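Local coordinates for guanine nucleotide exchange protein (PDB 1XSZ), which probably acts as a guanine nucleotide exchange factor for the small GTPase Arf, with a C-terminal capping domain that covers its active site, at residues Gln107-Leu112 against Phe256-Lys261; Ser216-Leu221 against Val279-Ile284; Ala313-Ser318 against Lys344-Glu349. All coordinates share one frame; numbering follows the deposited sequence. Where two conformers were deposited one is given.

Overall arrangement
The three contacts run outward from the junction between the Sec7 and capping domains. Interaction 1 joins the two domains, setting helix 106-123 against the end of helix 252-258 and the start of strand 260-268. Interaction 2, about 16 Å from it between centres, packs helix 216-224 on the neighbouring strand 274-280 within the capping domain; Lys261 N and Val279 O connect them across the antiparallel sheet. Interaction 3, about 20 Å from interaction 2 between centres, sets the helix 306-315 region against the C-terminal helix 332-351, and Phe317 packs on helix 216-224. Along the chain, interactions 1 and 2 alternate their segments, and interaction 3 follows both. The sheet thus connects the domain junction with outlying cap helices.

Interaction 1. Residues Gln107-Leu112 against Phe256-Lys261; sequences QKIDRL and FFTGYK
Phe257 and Ile109 meet where the all-helical Sec7 domain joins the capping domain: Ile109 belongs to helix 106-123, Phe257 to the last turn of helix 252-258. The Phe257 ring presents CE2 obliquely to the CG2 branch of Ile109, 4.2 Å away, and its other neighbours include Ile142 and Thr146 of helix 131-149, so this cap residue is embedded among Sec7 helices. One residue on, Thr258 turns its methyl to the same isoleucine. The two side chains point at each other tip to tip, with Thr258 CG2 4.0 Å from Ile109 CD1. With chi1 at 71°, OG1 is held away from that apolar contact and serves the backbone instead: it accepts from Tyr260 N at 3.2 Å, an ST turn, and also bonds to the carbonyl of Leu254 one helical turn back. Gly259, with positive phi, leads the chain out of the helix and into strand 260-268. Tyr260 then extends toward Gln107, whose amide stands nearly perpendicular to the phenol ring, the planes 82° apart. Along the glutamine chain, CG comes within 3.6 Å of Tyr260 OH, flanking the hydroxyl, which has its own hydrogen bond to Thr263 OG1. A water lies between the two, 2.7 Å from Tyr260 OH and 3.0 Å from Gln107 OE1, probably bridging them.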
loop_
_atom_site.group_PDB
_atom_site.type_symbol
_atom_site.label_atom_id
_atom_site.label_comp_id
_atom_site.label_asym_id
_atom_site.label_seq_id
_atom_site.Cartn_x
_atom_site.Cartn_y
_atom_site.Cartn_z
ATOM N N GLN A 107 -3.598 2.404 0.918
ATOM C CA GLN A 107 -3.892 2.849 -0.439
ATOM C C GLN A 107 -3.337 1.924 -1.509
ATOM O O GLN A 107 -3.935 1.782 -2.578
ATOM C CB GLN A 107 -3.404 4.283 -0.653
ATOM C CG GLN A 107 -4.175 5.302 0.184
ATOM C CD GLN A 107 -3.871 6.739 -0.194
ATOM O OE1 GLN A 107 -4.420 7.674 0.392
ATOM N NE2 GLN A 107 -2.998 6.925 -1.177
ATOM N N LYS A 108 -2.206 1.284 -1.225
ATOM C CA LYS A 108 -1.608 0.363 -2.184
ATOM C C LYS A 108 -2.444 -0.909 -2.268
ATOM O O LYS A 108 -2.689 -1.433 -3.361
ATOM C CB LYS A 108 -0.166 0.051 -1.780
ATOM C CG LYS A 108 0.761 1.232 -1.991
ATOM C CD LYS A 108 2.179 0.928 -1.533
ATOM C CE LYS A 108 3.092 2.106 -1.810
ATOM N NZ LYS A 108 4.436 1.898 -1.190
ATOM N N ILE A 109 -2.883 -1.411 -1.122
ATOM C CA ILE A 109 -3.735 -2.593 -1.094
ATOM C C ILE A 109 -5.003 -2.285 -1.896
ATOM O O ILE A 109 -5.459 -3.096 -2.703
ATOM C CB ILE A 109 -4.127 -2.944 0.357
ATOM C CG1 ILE A 109 -2.902 -3.474 1.101
ATOM C CG2 ILE A 109 -5.252 -3.984 0.377
ATOM C CD1 ILE A 109 -3.078 -3.522 2.604
ATOM N N ASP A 110 -5.555 -1.097 -1.679
ATOM C CA ASP A 110 -6.772 -0.675 -2.353
ATOM C C ASP A 110 -6.599 -0.707 -3.873
ATOM O O ASP A 110 -7.450 -1.248 -4.589
ATOM C CB ASP A 110 -7.158 0.732 -1.870
ATOM C CG ASP A 110 -8.594 1.095 -2.186
ATOM O OD1 ASP A 110 -9.384 0.197 -2.541
ATOM O OD2 ASP A 110 -8.932 2.290 -2.056
ATOM N N ARG A 111 -5.505 -0.142 -4.372
ATOM C CA ARG A 111 -5.284 -0.135 -5.814
ATOM C C ARG A 111 -5.220 -1.546 -6.382
ATOM O O ARG A 111 -5.723 -1.803 -7.477
ATOM C CB ARG A 111 -4.006 0.629 -6.165
ATOM C CG ARG A 111 -4.019 2.068 -5.692
ATOM C CD ARG A 111 -3.045 2.937 -6.472
ATOM N NE ARG A 111 -2.959 4.274 -5.897
ATOM C CZ ARG A 111 -2.214 4.587 -4.842
ATOM N NH1 ARG A 111 -1.476 3.661 -4.245
ATOM N NH2 ARG A 111 -2.220 5.826 -4.370
ATOM N N LEU A 112 -4.612 -2.469 -5.645
ATOM C CA LEU A 112 -4.513 -3.843 -6.124
ATOM C C LEU A 112 -5.916 -4.454 -6.203
ATOM O O LEU A 112 -6.276 -5.077 -7.206
ATOM C CB LEU A 112 -3.618 -4.681 -5.206
ATOM C CG LEU A 112 -2.124 -4.340 -5.241
ATOM C CD1 LEU A 112 -1.382 -5.288 -4.311
ATOM C CD2 LEU A 112 -1.577 -4.448 -6.665
ATOM N N PHE A 256 -11.066 -0.837 8.899
ATOM C CA PHE A 256 -11.424 -2.137 9.455
ATOM C C PHE A 256 -10.306 -3.153 9.195
ATOM O O PHE A 256 -9.820 -3.823 10.104
ATOM C CB PHE A 256 -12.738 -2.588 8.784
ATOM C CG PHE A 256 -13.195 -3.987 9.130
ATOM C CD1 PHE A 256 -12.558 -5.111 8.604
ATOM C CD2 PHE A 256 -14.333 -4.173 9.913
ATOM C CE1 PHE A 256 -13.052 -6.395 8.847
ATOM C CE2 PHE A 256 -14.835 -5.448 10.162
ATOM C CZ PHE A 256 -14.193 -6.567 9.625
ATOM N N PHE A 257 -9.884 -3.232 7.943
ATOM C CA PHE A 257 -8.885 -4.204 7.531
ATOM C C PHE A 257 -7.459 -3.980 8.033
ATOM O O PHE A 257 -6.784 -4.939 8.433
ATOM C CB PHE A 257 -8.903 -4.281 5.996
ATOM C CG PHE A 257 -8.054 -5.381 5.409
ATOM C CD1 PHE A 257 -8.237 -6.711 5.788
ATOM C CD2 PHE A 257 -7.105 -5.085 4.435
ATOM C CE1 PHE A 257 -7.484 -7.734 5.201
ATOM C CE2 PHE A 257 -6.349 -6.099 3.844
ATOM C CZ PHE A 257 -6.542 -7.423 4.230
ATOM N N THR A 258 -7.020 -2.723 8.038
ATOM C CA THR A 258 -5.639 -2.392 8.399
ATOM C C THR A 258 -5.417 -1.441 9.571
ATOM O O THR A 258 -4.277 -1.272 10.010
ATOM C CB THR A 258 -4.914 -1.732 7.213
ATOM O OG1 THR A 258 -5.434 -0.408 7.023
ATOM C CG2 THR A 258 -5.111 -2.532 5.923
ATOM N N GLY A 259 -6.476 -0.795 10.048
ATOM C CA GLY A 259 -6.336 0.162 11.139
ATOM C C GLY A 259 -5.988 1.548 10.615
ATOM O O GLY A 259 -5.712 2.474 11.375
ATOM N N TYR A 260 -6.018 1.695 9.298
ATOM C CA TYR A 260 -5.695 2.942 8.621
ATOM C C TYR A 260 -6.547 4.106 9.124
ATOM O O TYR A 260 -7.775 3.985 9.240
ATOM C CB TYR A 260 -5.908 2.739 7.117
ATOM C CG TYR A 260 -5.542 3.891 6.209
ATOM C CD1 TYR A 260 -4.290 4.513 6.278
ATOM C CD2 TYR A 260 -6.425 4.301 5.206
ATOM C CE1 TYR A 260 -3.934 5.510 5.361
ATOM C CE2 TYR A 260 -6.080 5.283 4.297
ATOM C CZ TYR A 260 -4.840 5.886 4.371
ATOM O OH TYR A 260 -4.517 6.860 3.459
ATOM N N LYS A 261 -5.888 5.225 9.414
ATOM C CA LYS A 261 -6.569 6.428 9.885
ATOM C C LYS A 261 -6.393 7.590 8.911
ATOM O O LYS A 261 -6.870 8.700 9.167
ATOM C CB LYS A 261 -6.055 6.836 11.270
ATOM C CG LYS A 261 -6.334 5.815 12.357
ATOM C CD LYS A 261 -6.220 6.424 13.746
ATOM C CE LYS A 261 -7.318 7.453 13.983
ATOM N NZ LYS A 261 -7.274 7.998 15.367
HETATM O O HOH W 1 -6.776 7.760 2.201
#

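Interaction 2. Residues Ser216-Leu221 against Val279-Ile284; sequences STFKKL and VYTPNI
Phe218 and Leu221 reach Val279 of strand 274-280 and Thr281 just beyond it because both carry CG opposite the backbone N, with chi1 of 178° and 177°. Three positions apart, the two side chains leave neighbouring turns of helix 216-224 on the same side. Val279 receives them on separate branches. Its CG2 meets Leu221 tip to tip, 3.8 Å from CD2 and 4.0 Å from CG, so that this methyl lies against the CD2 branch of the leucine. Its other methyl, CG1, turns to the phenylalanine and lies oblique to the ring, 4.3 Å from Phe218 CE1. No polar bond links the two segments; the contact is made by carbon surfaces. The arrangement is that of a helix laid on one face of an antiparallel beta sheet. Residue alternation in strand 274-280 turns Val279 toward the helix and Tyr280 to the other face, where the tyrosine meets Tyr260 and its hydroxyl bonds to the backbone N of Ala106 in the Sec7 domain. The adjacent strands contribute Val296, which touches both Phe218 and Leu221, and Ile264, which packs on Leu221. Just past the strand, Thr281 extends the apolar surface with its methyl. The Phe218 and Thr281 side chains are inclined to each other, and the methyl comes to the rim of the ring near its plane. There Thr281 CG2 stands 4.1 Å from Phe218 CZ.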
loop_
_atom_site.group_PDB
_atom_site.type_symbol
_atom_site.label_atom_id
_atom_site.label_comp_id
_atom_site.label_asym_id
_atom_site.label_seq_id
_atom_site.Cartn_x
_atom_site.Cartn_y
_atom_site.Cartn_z
ATOM N N SER A 216 4.161 12.305 22.495
ATOM C CA SER A 216 3.499 13.593 22.312
ATOM C C SER A 216 3.293 13.950 20.844
ATOM O O SER A 216 2.240 14.465 20.466
ATOM C CB SER A 216 4.297 14.701 23.008
ATOM O OG SER A 216 5.609 14.798 22.486
ATOM N N THR A 217 4.295 13.675 20.016
ATOM C CA THR A 217 4.196 13.974 18.593
ATOM C C THR A 217 3.137 13.090 17.946
ATOM O O THR A 217 2.363 13.555 17.113
ATOM C CB THR A 217 5.550 13.779 17.883
ATOM O OG1 THR A 217 6.512 14.680 18.446
ATOM C CG2 THR A 217 5.424 14.068 16.394
ATOM N N PHE A 218 3.097 11.818 18.333
ATOM C CA PHE A 218 2.096 10.915 17.783
ATOM C C PHE A 218 0.701 11.427 18.124
ATOM O O PHE A 218 -0.183 11.435 17.278
ATOM C CB PHE A 218 2.254 9.501 18.348
ATOM C CG PHE A 218 1.217 8.535 17.846
ATOM C CD1 PHE A 218 1.359 7.925 16.605
ATOM C CD2 PHE A 218 0.074 8.267 18.596
ATOM C CE1 PHE A 218 0.378 7.061 16.114
ATOM C CE2 PHE A 218 -0.914 7.405 18.113
ATOM C CZ PHE A 218 -0.759 6.802 16.869
ATOM N N LYS A 219 0.512 11.855 19.371
ATOM C CA LYS A 219 -0.787 12.360 19.803
ATOM C C LYS A 219 -1.222 13.569 18.985
ATOM O O LYS A 219 -2.372 13.657 18.562
ATOM C CB LYS A 219 -0.744 12.724 21.288
ATOM C CG LYS A 219 -0.624 11.527 22.209
ATOM C CD LYS A 219 -0.516 11.966 23.659
ATOM C CE LYS A 219 -0.486 10.776 24.598
ATOM N NZ LYS A 219 -1.758 10.005 24.536
ATOM N N LYS A 220 -0.302 14.504 18.762
ATOM C CA LYS A 220 -0.622 15.693 17.979
ATOM C C LYS A 220 -0.923 15.313 16.533
ATOM O O LYS A 220 -1.807 15.884 15.892
ATOM C CB LYS A 220 0.535 16.693 18.017
ATOM C CG LYS A 220 0.744 17.356 19.372
ATOM C CD LYS A 220 1.888 18.358 19.316
ATOM C CE LYS A 220 2.050 19.097 20.639
ATOM N NZ LYS A 220 2.343 18.169 21.765
ATOM N N LEU A 221 -0.180 14.336 16.021
ATOM C CA LEU A 221 -0.370 13.877 14.653
ATOM C C LEU A 221 -1.739 13.224 14.494
ATOM O O LEU A 221 -2.455 13.473 13.524
ATOM C CB LEU A 221 0.720 12.868 14.291
ATOM C CG LEU A 221 0.622 12.240 12.902
ATOM C CD1 LEU A 221 0.744 13.311 11.838
ATOM C CD2 LEU A 221 1.728 11.208 12.744
ATOM N N VAL A 279 -0.994 7.016 9.036
ATOM C CA VAL A 279 -1.217 6.649 10.422
ATOM C C VAL A 279 -2.121 5.424 10.518
ATOM O O VAL A 279 -3.140 5.342 9.830
ATOM C CB VAL A 279 -1.868 7.815 11.205
ATOM C CG1 VAL A 279 -2.162 7.385 12.627
ATOM C CG2 VAL A 279 -0.946 9.025 11.198
ATOM N N TYR A 280 -1.731 4.475 11.362
ATOM C CA TYR A 280 -2.505 3.262 11.592
ATOM C C TYR A 280 -2.628 3.019 13.090
ATOM O O TYR A 280 -1.650 3.142 13.819
ATOM C CB TYR A 280 -1.828 2.024 10.979
ATOM C CG TYR A 280 -1.649 2.073 9.487
ATOM C CD1 TYR A 280 -0.622 2.816 8.916
ATOM C CD2 TYR A 280 -2.537 1.409 8.636
ATOM C CE1 TYR A 280 -0.483 2.908 7.537
ATOM C CE2 TYR A 280 -2.409 1.493 7.258
ATOM C CZ TYR A 280 -1.385 2.247 6.713
ATOM O OH TYR A 280 -1.275 2.370 5.351
ATOM N N THR A 281 -3.829 2.697 13.554
ATOM C CA THR A 281 -4.037 2.376 14.958
ATOM C C THR A 281 -4.754 1.033 14.960
ATOM O O THR A 281 -5.709 0.815 14.207
ATOM C CB THR A 281 -4.858 3.455 15.711
ATOM O OG1 THR A 281 -6.130 3.632 15.085
ATOM C CG2 THR A 281 -4.111 4.770 15.716
ATOM N N PRO A 282 -4.300 0.104 15.801
ATOM C CA PRO A 282 -4.909 -1.224 15.864
ATOM C C PRO A 282 -6.335 -1.343 16.377
ATOM O O PRO A 282 -6.763 -0.602 17.260
ATOM C CB PRO A 282 -3.929 -2.004 16.734
ATOM C CG PRO A 282 -3.426 -0.944 17.688
ATOM C CD PRO A 282 -3.183 0.224 16.758
ATOM N N ASN A 283 -7.079 -2.270 15.781
ATOM C CA ASN A 283 -8.426 -2.575 16.230
ATOM C C ASN A 283 -8.554 -4.096 16.200
ATOM O O ASN A 283 -7.672 -4.793 15.692
ATOM C CB ASN A 283 -9.506 -1.870 15.387
ATOM C CG ASN A 283 -9.488 -2.267 13.933
ATOM O OD1 ASN A 283 -9.657 -3.436 13.598
ATOM N ND2 ASN A 283 -9.299 -1.289 13.056
ATOM N N ILE A 284 -9.631 -4.624 16.759
ATOM C CA ILE A 284 -9.790 -6.072 16.830
ATOM C C ILE A 284 -9.691 -6.802 15.491
ATOM O O ILE A 284 -9.266 -7.959 15.439
ATOM C CB ILE A 284 -11.121 -6.436 17.530
ATOM C CG1 ILE A 284 -11.128 -7.918 17.911
ATOM C CG2 ILE A 284 -12.293 -6.104 16.623
ATOM C CD1 ILE A 284 -12.295 -8.310 18.792
#

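Interaction 3. Residues Ala313-Ser318 against Lys344-Glu349; sequences AAADFS and KLITIE
Ile346 meets Ala315 and Asp316 through a single atom at its tip, a plain instance of packing between the end of one helix and the side of another. Ile346 CB leaves helix 332-351 in the direction of the alanine but is still 5.7 Å from Ala315 O. The CG2 branch stays as far back, and Ile346 CG1 approaches Ala315 O to 5.0 Å. From there an extended chi2 of 170° carries the chain onward, and CD1 makes the touch. Ile346 CD1 lies 3.5 Å from Ala315 O, in van der Waals contact with the carbonyl, and 4.2 Å from Ala315 CB. Beside it is the carboxylate of Asp316, whose OD1 is 4.1 Å from Ile346 CD1; the two side chains cross at about a right angle. Ala315 O accepts from Lys343 NZ, and the other carboxylate oxygen of Asp316, OD2, turned away from the methyl, accepts from the backbone N of Gly238. Only 86 Å² is buried between the segments, a slight contact at the far end of the capping domain. Around it, helix 306-315 is sandwiched between sheet and C-terminal helix, with Ala314 touching both Ile298 of strand 295-300 and Tyr339 of helix 332-351, while Phe317 fills in between that strand and Thr217, Phe218 and Leu221 of helix 216-224.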
loop_
_atom_site.group_PDB
_atom_site.type_symbol
_atom_site.label_atom_id
_atom_site.label_comp_id
_atom_site.label_asym_id
_atom_site.label_seq_id
_atom_site.Cartn_x
_atom_site.Cartn_y
_atom_site.Cartn_z
ATOM N N ALA A 313 10.404 15.249 9.763
ATOM C CA ALA A 313 9.186 14.790 10.412
ATOM C C ALA A 313 9.485 13.559 11.274
ATOM O O ALA A 313 9.083 13.482 12.432
ATOM C CB ALA A 313 8.119 14.469 9.367
ATOM N N ALA A 314 10.214 12.597 10.711
ATOM C CA ALA A 314 10.549 11.384 11.448
ATOM C C ALA A 314 11.410 11.674 12.678
ATOM O O ALA A 314 11.209 11.091 13.745
ATOM C CB ALA A 314 11.265 10.395 10.521
ATOM N N ALA A 315 12.364 12.588 12.522
ATOM C CA ALA A 315 13.259 12.941 13.618
ATOM C C ALA A 315 12.576 13.721 14.734
ATOM O O ALA A 315 13.076 13.748 15.857
ATOM C CB ALA A 315 14.442 13.735 13.086
ATOM N N ASP A 316 11.437 14.346 14.435
ATOM C CA ASP A 316 10.721 15.124 15.442
ATOM C C ASP A 316 10.043 14.270 16.511
ATOM O O ASP A 316 9.638 14.782 17.555
ATOM C CB ASP A 316 9.696 16.047 14.776
ATOM C CG ASP A 316 10.317 17.341 14.279
ATOM O OD1 ASP A 316 11.484 17.621 14.640
ATOM O OD2 ASP A 316 9.644 18.088 13.541
ATOM N N PHE A 317 9.904 12.972 16.257
ATOM C CA PHE A 317 9.310 12.077 17.243
ATOM C C PHE A 317 10.370 11.728 18.280
ATOM O O PHE A 317 11.548 11.608 17.948
ATOM C CB PHE A 317 8.874 10.745 16.612
ATOM C CG PHE A 317 7.606 10.811 15.812
ATOM C CD1 PHE A 317 7.614 11.249 14.493
ATOM C CD2 PHE A 317 6.406 10.388 16.371
ATOM C CE1 PHE A 317 6.447 11.259 13.739
ATOM C CE2 PHE A 317 5.233 10.394 15.621
ATOM C CZ PHE A 317 5.258 10.830 14.303
ATOM N N SER A 318 9.954 11.565 19.531
ATOM C CA SER A 318 10.888 11.167 20.575
ATOM C C SER A 318 11.134 9.689 20.305
ATOM O O SER A 318 12.247 9.183 20.452
ATOM C CB SER A 318 10.263 11.347 21.959
ATOM O OG SER A 318 11.122 10.854 22.973
ATOM N N LYS A 344 21.085 14.755 14.757
ATOM C CA LYS A 344 22.284 15.440 15.220
ATOM C C LYS A 344 21.986 16.924 15.408
ATOM O O LYS A 344 22.440 17.536 16.376
ATOM C CB LYS A 344 23.431 15.261 14.222
ATOM C CG LYS A 344 24.056 13.876 14.231
ATOM C CD LYS A 344 25.242 13.806 13.284
ATOM C CE LYS A 344 25.927 12.450 13.349
ATOM N NZ LYS A 344 27.115 12.393 12.456
ATOM N N LEU A 345 21.218 17.494 14.486
ATOM C CA LEU A 345 20.855 18.908 14.566
ATOM C C LEU A 345 20.088 19.155 15.860
ATOM O O LEU A 345 20.369 20.105 16.592
ATOM C CB LEU A 345 19.982 19.309 13.375
ATOM C CG LEU A 345 19.420 20.734 13.402
ATOM C CD1 LEU A 345 20.568 21.729 13.430
ATOM C CD2 LEU A 345 18.536 20.970 12.186
ATOM N N ILE A 346 19.113 18.298 16.143
ATOM C CA ILE A 346 18.317 18.437 17.355
ATOM C C ILE A 346 19.219 18.338 18.581
ATOM O O ILE A 346 19.067 19.098 19.542
ATOM C CB ILE A 346 17.208 17.358 17.404
ATOM C CG1 ILE A 346 16.181 17.642 16.306
ATOM C CG2 ILE A 346 16.533 17.342 18.770
ATOM C CD1 ILE A 346 15.173 16.519 16.100
ATOM N N THR A 347 20.175 17.418 18.545
ATOM C CA THR A 347 21.099 17.257 19.660
ATOM C C THR A 347 21.880 18.542 19.919
ATOM O O THR A 347 22.042 18.949 21.068
ATOM C CB THR A 347 22.085 16.098 19.397
ATOM O OG1 THR A 347 21.357 14.861 19.396
ATOM C CG2 THR A 347 23.162 16.044 20.475
ATOM N N ILE A 348 22.353 19.182 18.857
ATOM C CA ILE A 348 23.121 20.415 19.010
ATOM C C ILE A 348 22.239 21.568 19.474
ATOM O O ILE A 348 22.689 22.433 20.225
ATOM C CB ILE A 348 23.835 20.785 17.695
ATOM C CG1 ILE A 348 24.780 19.650 17.297
ATOM C CG2 ILE A 348 24.630 22.075 17.870
ATOM C CD1 ILE A 348 25.364 19.796 15.917
ATOM N N GLU A 349 20.983 21.588 19.044
ATOM C CA GLU A 349 20.081 22.646 19.478
ATOM C C GLU A 349 19.827 22.512 20.979
ATOM O O GLU A 349 19.698 23.511 21.687
ATOM C CB GLU A 349 18.754 22.570 18.715
ATOM C CG GLU A 349 18.908 22.740 17.216
ATOM C CD GLU A 349 17.582 22.765 16.484
ATOM O OE1 GLU A 349 16.667 22.021 16.884
ATOM O OE2 GLU A 349 17.462 23.525 15.497
#